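Local coordinates for intracellular exo-alpha-(1->5)-L-arabinofuranosidase (PDB 2Y2W), which removes terminal alpha-L-arabinofuranosyl residues from arabinan and arabinoxylan as an intracellular glycoside hydrolase of family 51, at residues I379-A385 with Q428-P433; I149-R154 with N199-M205. One frame throughout, in Å; residues are numbered along the deposited sequence.

In the fold
Along the chain the two contacts come in series: contact 2 (149-154 with 199-205) closes before contact 1 (379-385 with 428-433) opens, and their centres stand 34 Å apart, with about 16 Å between nearest atoms. Both lie around one eight-stranded parallel barrel, the (beta/alpha)8 catalytic fold of family 51 enzymes. Contact 2 packs helix 149-159, which leads to the third barrel strand, 162-167, against the loop that leads to the fourth, 209-212. In contact 1 the last barrel strand, 402-408, lies between the two segments in sequence, and the starts of helices 382-397 and 431-440 meet; Y380 lies close to W344, probably important for substrate recognition. Contact 2 lies in the outer layer, away from the active site.

Contact 1: I379-A385 with Q428-P433; sequences IYTAADA and QTTFYP
The extended segment I379-T381 runs into helix 382-397 alongside the loop Q428-T430 that leads into helix 431-440, and the backbones come closest at A385 and T430, whose CA atoms are 4.3 Å apart. Q428 reaches back to this segment: its OE1 accepts the backbone N of Y380 at 2.9 Å in a nearly straight bond (176° at the hydrogen), while NE2 is held by D378 O. T429 OG1 donates to T381 O at 3.1 Å, approaching from above the carbonyl plane; the same oxygen also accepts A385 N from the first helical turn. The Y380 ring carries T430 CG2 over one face, 4.0 Å from the centroid, a CH-pi contact. With chi1 near 54°, T430 directs OG1 towards Y380 CD2 at the ring's rim and its methyl over the ring, where CG2 also lies 3.8 Å from A385 CA. T381, at the N-cap, and D384 form a capping box: T381 N donates to D384 OD2 at 3.0 Å, nearly straight, while D384 N bonds weakly to T381 OG1. Beyond the contact, Y380 OH bonds to V343 O, just after barrel strand 335-341, D384 packs on F303 of helix 297-304, and Q428 meets M418 of strand 417-419.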
loop_
_atom_site.group_PDB
_atom_site.type_symbol
_atom_site.label_atom_id
_atom_site.label_comp_id
_atom_site.label_asym_id
_atom_site.label_seq_id
_atom_site.Cartn_x
_atom_site.Cartn_y
_atom_site.Cartn_z
ATOM N N ILE D 379 33.943 -21.966 0.026
ATOM C CA ILE D 379 35.392 -22.039 0.188
ATOM C C ILE D 379 36.017 -21.888 -1.197
ATOM O O ILE D 379 35.878 -22.764 -2.052
ATOM C CB ILE D 379 35.834 -23.367 0.869
ATOM C CG1 ILE D 379 34.839 -23.798 1.960
ATOM C CG2 ILE D 379 37.228 -23.238 1.454
ATOM C CD1 ILE D 379 34.869 -22.955 3.242
ATOM N N TYR D 380 36.694 -20.761 -1.411
ATOM C CA TYR D 380 37.082 -20.330 -2.754
ATOM C C TYR D 380 38.326 -21.006 -3.311
ATOM O O TYR D 380 39.351 -21.112 -2.638
ATOM C CB TYR D 380 37.244 -18.810 -2.810
ATOM C CG TYR D 380 35.941 -18.043 -2.756
ATOM C CD1 TYR D 380 34.985 -18.181 -3.764
ATOM C CD2 TYR D 380 35.671 -17.169 -1.708
ATOM C CE1 TYR D 380 33.791 -17.477 -3.722
ATOM C CE2 TYR D 380 34.477 -16.457 -1.659
ATOM C CZ TYR D 380 33.544 -16.618 -2.668
ATOM O OH TYR D 380 32.366 -15.915 -2.625
ATOM N N THR D 381 38.216 -21.442 -4.562
ATOM C CA THR D 381 39.305 -22.094 -5.277
ATOM C C THR D 381 40.165 -21.061 -5.995
ATOM O O THR D 381 39.754 -19.909 -6.161
ATOM C CB THR D 381 38.767 -23.093 -6.321
ATOM O OG1 THR D 381 37.939 -22.399 -7.265
ATOM C CG2 THR D 381 37.955 -24.195 -5.651
ATOM N N ALA D 382 41.354 -21.483 -6.425
ATOM C CA ALA D 382 42.264 -20.628 -7.185
ATOM C C ALA D 382 41.588 -20.038 -8.419
ATOM O O ALA D 382 41.877 -18.908 -8.807
ATOM C CB ALA D 382 43.510 -21.404 -7.582
ATOM N N ALA D 383 40.684 -20.809 -9.022
ATOM C CA ALA D 383 39.939 -20.371 -10.201
ATOM C C ALA D 383 38.916 -19.286 -9.868
ATOM O O ALA D 383 38.758 -18.329 -10.626
ATOM C CB ALA D 383 39.264 -21.557 -10.874
ATOM N N ASP D 384 38.234 -19.441 -8.731
ATOM C CA ASP D 384 37.242 -18.464 -8.269
ATOM C C ASP D 384 37.854 -17.072 -8.107
ATOM O O ASP D 384 37.224 -16.065 -8.435
ATOM C CB ASP D 384 36.608 -18.916 -6.948
ATOM C CG ASP D 384 35.761 -20.174 -7.095
ATOM O OD1 ASP D 384 35.197 -20.404 -8.186
ATOM O OD2 ASP D 384 35.654 -20.936 -6.110
ATOM N N ALA D 385 39.088 -17.036 -7.609
ATOM C CA ALA D 385 39.827 -15.790 -7.423
ATOM C C ALA D 385 40.188 -15.128 -8.750
ATOM O O ALA D 385 40.095 -13.906 -8.878
ATOM C CB ALA D 385 41.073 -16.038 -6.600
ATOM N N GLN D 428 40.734 -15.539 2.124
ATOM C CA GLN D 428 40.421 -16.487 1.064
ATOM C C GLN D 428 41.215 -16.101 -0.172
ATOM O O GLN D 428 41.857 -15.052 -0.195
ATOM C CB GLN D 428 38.922 -16.498 0.757
ATOM C CG GLN D 428 38.071 -17.044 1.884
ATOM C CD GLN D 428 37.016 -18.016 1.400
ATOM O OE1 GLN D 428 37.332 -19.034 0.787
ATOM N NE2 GLN D 428 35.757 -17.714 1.686
ATOM N N THR D 429 41.168 -16.943 -1.198
ATOM C CA THR D 429 41.896 -16.685 -2.439
ATOM C C THR D 429 41.411 -15.409 -3.127
ATOM O O THR D 429 42.193 -14.727 -3.788
ATOM C CB THR D 429 41.803 -17.873 -3.421
ATOM O OG1 THR D 429 40.441 -18.063 -3.826
ATOM C CG2 THR D 429 42.318 -19.151 -2.770
ATOM N N THR D 430 40.127 -15.092 -2.953
ATOM C CA THR D 430 39.505 -13.914 -3.564
ATOM C C THR D 430 39.882 -12.605 -2.872
ATOM O O THR D 430 39.604 -11.522 -3.392
ATOM C CB THR D 430 37.965 -14.032 -3.579
ATOM O OG1 THR D 430 37.495 -14.287 -2.250
ATOM C CG2 THR D 430 37.515 -15.157 -4.497
ATOM N N PHE D 431 40.504 -12.713 -1.699
ATOM C CA PHE D 431 40.992 -11.561 -0.934
ATOM C C PHE D 431 42.080 -10.788 -1.678
ATOM O O PHE D 431 42.056 -9.557 -1.729
ATOM C CB PHE D 431 41.532 -12.041 0.420
ATOM C CG PHE D 431 41.923 -10.933 1.357
ATOM C CD1 PHE D 431 43.176 -10.333 1.268
ATOM C CD2 PHE D 431 41.046 -10.508 2.349
ATOM C CE1 PHE D 431 43.543 -9.313 2.141
ATOM C CE2 PHE D 431 41.403 -9.487 3.230
ATOM C CZ PHE D 431 42.653 -8.891 3.125
ATOM N N TYR D 432 43.023 -11.526 -2.255
ATOM C CA TYR D 432 44.254 -10.957 -2.807
ATOM C C TYR D 432 44.099 -10.119 -4.088
ATOM O O TYR D 432 44.780 -9.105 -4.229
ATOM C CB TYR D 432 45.315 -12.053 -2.979
ATOM C CG TYR D 432 45.633 -12.800 -1.697
ATOM C CD1 TYR D 432 46.496 -12.256 -0.743
ATOM C CD2 TYR D 432 45.067 -14.049 -1.433
ATOM C CE1 TYR D 432 46.791 -12.938 0.438
ATOM C CE2 TYR D 432 45.353 -14.738 -0.252
ATOM C CZ TYR D 432 46.217 -14.177 0.678
ATOM O OH TYR D 432 46.512 -14.852 1.846
ATOM N N PRO D 433 43.217 -10.534 -5.027
ATOM C CA PRO D 433 43.004 -9.674 -6.196
ATOM C C PRO D 433 42.270 -8.378 -5.863
ATOM O O PRO D 433 42.486 -7.361 -6.531
ATOM C CB PRO D 433 42.145 -10.540 -7.129
ATOM C CG PRO D 433 42.334 -11.924 -6.657
ATOM C CD PRO D 433 42.518 -11.821 -5.180
#

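Contact 2: I149-R154 with N199-M205; sequences IDDFYR and NGIEEPM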
loop_
_atom_site.group_PDB
_atom_site.type_symbol
_atom_site.label_atom_id
_atom_site.label_comp_id
_atom_site.label_asym_id
_atom_site.label_seq_id
_atom_site.Cartn_x
_atom_site.Cartn_y
_atom_site.Cartn_z
ATOM N N ILE D 149 21.500 -0.128 13.197
ATOM C CA ILE D 149 22.125 1.036 12.565
ATOM C C ILE D 149 22.984 1.869 13.530
ATOM O O ILE D 149 23.978 2.458 13.114
ATOM C CB ILE D 149 21.090 1.909 11.777
ATOM C CG1 ILE D 149 21.793 2.979 10.930
ATOM C CG2 ILE D 149 20.040 2.513 12.706
ATOM C CD1 ILE D 149 22.753 2.422 9.889
ATOM N N ASP D 150 22.599 1.904 14.806
ATOM C CA ASP D 150 23.408 2.527 15.856
ATOM C C ASP D 150 24.780 1.855 15.928
ATOM O O ASP D 150 25.813 2.526 15.955
ATOM C CB ASP D 150 22.720 2.404 17.221
ATOM C CG ASP D 150 21.548 3.369 17.399
ATOM O OD1 ASP D 150 21.457 4.376 16.662
ATOM O OD2 ASP D 150 20.719 3.121 18.306
ATOM N N ASP D 151 24.770 0.523 15.945
ATOM C CA ASP D 151 25.978 -0.274 16.133
ATOM C C ASP D 151 26.827 -0.339 14.869
ATOM O O ASP D 151 28.053 -0.211 14.938
ATOM C CB ASP D 151 25.618 -1.685 16.612
ATOM C CG ASP D 151 24.893 -1.683 17.949
ATOM O OD1 ASP D 151 25.496 -1.271 18.964
ATOM O OD2 ASP D 151 23.715 -2.098 17.985
ATOM N N PHE D 152 26.181 -0.530 13.719
ATOM C CA PHE D 152 26.903 -0.577 12.450
ATOM C C PHE D 152 27.543 0.768 12.108
ATOM O O PHE D 152 28.579 0.812 11.438
ATOM C CB PHE D 152 26.019 -1.065 11.297
ATOM C CG PHE D 152 26.786 -1.348 10.034
ATOM C CD1 PHE D 152 27.487 -2.539 9.887
ATOM C CD2 PHE D 152 26.836 -0.410 9.009
ATOM C CE1 PHE D 152 28.211 -2.795 8.729
ATOM C CE2 PHE D 152 27.560 -0.659 7.852
ATOM C CZ PHE D 152 28.245 -1.853 7.711
ATOM N N TYR D 153 26.924 1.856 12.567
ATOM C CA TYR D 153 27.526 3.182 12.471
ATOM C C TYR D 153 28.856 3.226 13.228
ATOM O O TYR D 153 29.859 3.712 12.707
ATOM C CB TYR D 153 26.586 4.268 13.006
ATOM C CG TYR D 153 27.263 5.612 13.150
ATOM C CD1 TYR D 153 27.530 6.402 12.030
ATOM C CD2 TYR D 153 27.665 6.081 14.400
ATOM C CE1 TYR D 153 28.164 7.633 12.154
ATOM C CE2 TYR D 153 28.305 7.307 14.534
ATOM C CZ TYR D 153 28.548 8.078 13.408
ATOM O OH TYR D 153 29.182 9.291 13.532
ATOM N N ARG D 154 28.842 2.720 14.459
ATOM C CA ARG D 154 30.042 2.647 15.281
ATOM C C ARG D 154 31.109 1.774 14.625
ATOM O O ARG D 154 32.295 2.109 14.655
ATOM C CB ARG D 154 29.709 2.145 16.689
ATOM C CG ARG D 154 29.090 3.212 17.585
ATOM C CD ARG D 154 28.890 2.705 19.006
ATOM N NE ARG D 154 27.651 1.942 19.156
ATOM C CZ ARG D 154 26.511 2.444 19.625
ATOM N NH1 ARG D 154 26.436 3.717 19.997
ATOM N NH2 ARG D 154 25.440 1.668 19.725
ATOM N N ASN D 199 20.433 7.631 22.392
ATOM C CA ASN D 199 21.027 6.316 22.152
ATOM C C ASN D 199 22.559 6.317 22.106
ATOM O O ASN D 199 23.176 5.257 21.976
ATOM C CB ASN D 199 20.453 5.687 20.876
ATOM C CG ASN D 199 18.985 5.300 21.014
ATOM O OD1 ASN D 199 18.387 5.418 22.086
ATOM N ND2 ASN D 199 18.397 4.841 19.919
ATOM N N GLY D 200 23.164 7.501 22.202
ATOM C CA GLY D 200 24.617 7.622 22.318
ATOM C C GLY D 200 25.341 8.256 21.142
ATOM O O GLY D 200 26.564 8.400 21.170
ATOM N N ILE D 201 24.592 8.630 20.105
ATOM C CA ILE D 201 25.173 9.246 18.911
ATOM C C ILE D 201 24.583 10.644 18.711
ATOM O O ILE D 201 23.456 10.799 18.238
ATOM C CB ILE D 201 24.986 8.361 17.652
ATOM C CG1 ILE D 201 25.570 6.965 17.893
ATOM C CG2 ILE D 201 25.650 9.001 16.434
ATOM C CD1 ILE D 201 24.857 5.857 17.160
ATOM N N GLU D 202 25.363 11.654 19.086
ATOM C CA GLU D 202 24.898 13.034 19.132
ATOM C C GLU D 202 24.789 13.658 17.744
ATOM O O GLU D 202 23.753 14.221 17.385
ATOM C CB GLU D 202 25.830 13.864 20.021
ATOM C CG GLU D 202 25.321 15.267 20.348
ATOM C CD GLU D 202 26.180 15.983 21.380
ATOM O OE1 GLU D 202 27.362 15.600 21.555
ATOM O OE2 GLU D 202 25.668 16.931 22.019
ATOM N N GLU D 203 25.867 13.551 16.975
ATOM C CA GLU D 203 25.944 14.113 15.631
ATOM C C GLU D 203 25.188 13.250 14.616
ATOM O O GLU D 203 25.079 12.032 14.797
ATOM C CB GLU D 203 27.416 14.277 15.214
ATOM C CG GLU D 203 28.130 12.990 14.752
ATOM C CD GLU D 203 28.428 11.987 15.873
ATOM O OE1 GLU D 203 28.058 12.228 17.047
ATOM O OE2 GLU D 203 29.048 10.944 15.569
ATOM N N PRO D 204 24.646 13.879 13.554
ATOM C CA PRO D 204 24.085 13.103 12.448
ATOM C C PRO D 204 25.122 12.156 11.851
ATOM O O PRO D 204 26.315 12.462 11.851
ATOM C CB PRO D 204 23.696 14.178 11.434
ATOM C CG PRO D 204 23.351 15.346 12.275
ATOM C CD PRO D 204 24.330 15.314 13.422
ATOM N N MET D 205 24.657 11.015 11.356
ATOM C CA MET D 205 25.540 9.982 10.822
ATOM C C MET D 205 26.080 10.310 9.429
ATOM O O MET D 205 27.030 9.674 8.963
ATOM C CB MET D 205 24.830 8.629 10.818
ATOM C CG MET D 205 24.389 8.164 12.193
ATOM S SD MET D 205 23.783 6.475 12.148
ATOM C CE MET D 205 23.101 6.299 13.796
#
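I149 opens the helical side, its CG1 4.2 Å from M205 SD. One residue on, D150 OD2 receives only a weak bond from N199 ND2, at 3.3 Å and bent to 132°, with carboxylate and amide planes nearly perpendicular; Y183 OH is the stronger partner of both side chains and ties them together. D150 also meets I201 CD1 through its backbone O and OD1. Y153 makes the largest contribution of any residue. Its CG stands anti to the backbone N (chi1 170°), which sends the ring out toward the loop. M205 lies across one face, with CG 3.9 Å from the ring centroid in a CH-pi contact and SD placed obliquely at 4.3 Å from that centroid, a Met-aromatic pair. I201 CG2 touches Y153 CE2 at 3.7 Å, and Y153 OH donates to E203 OE2 at 2.6 Å, on the anti side of the carboxylate. R154, bent at chi3, bonds through NH2 to D151 OD1 at 3.0 Å in a salt bridge, while NH1 lies against I201 CD1. G200 ends helix 191-198 in a Schellman motif; M205 then packs on V184 of helix 174-185, and I149 on L165 of barrel strand 162-167.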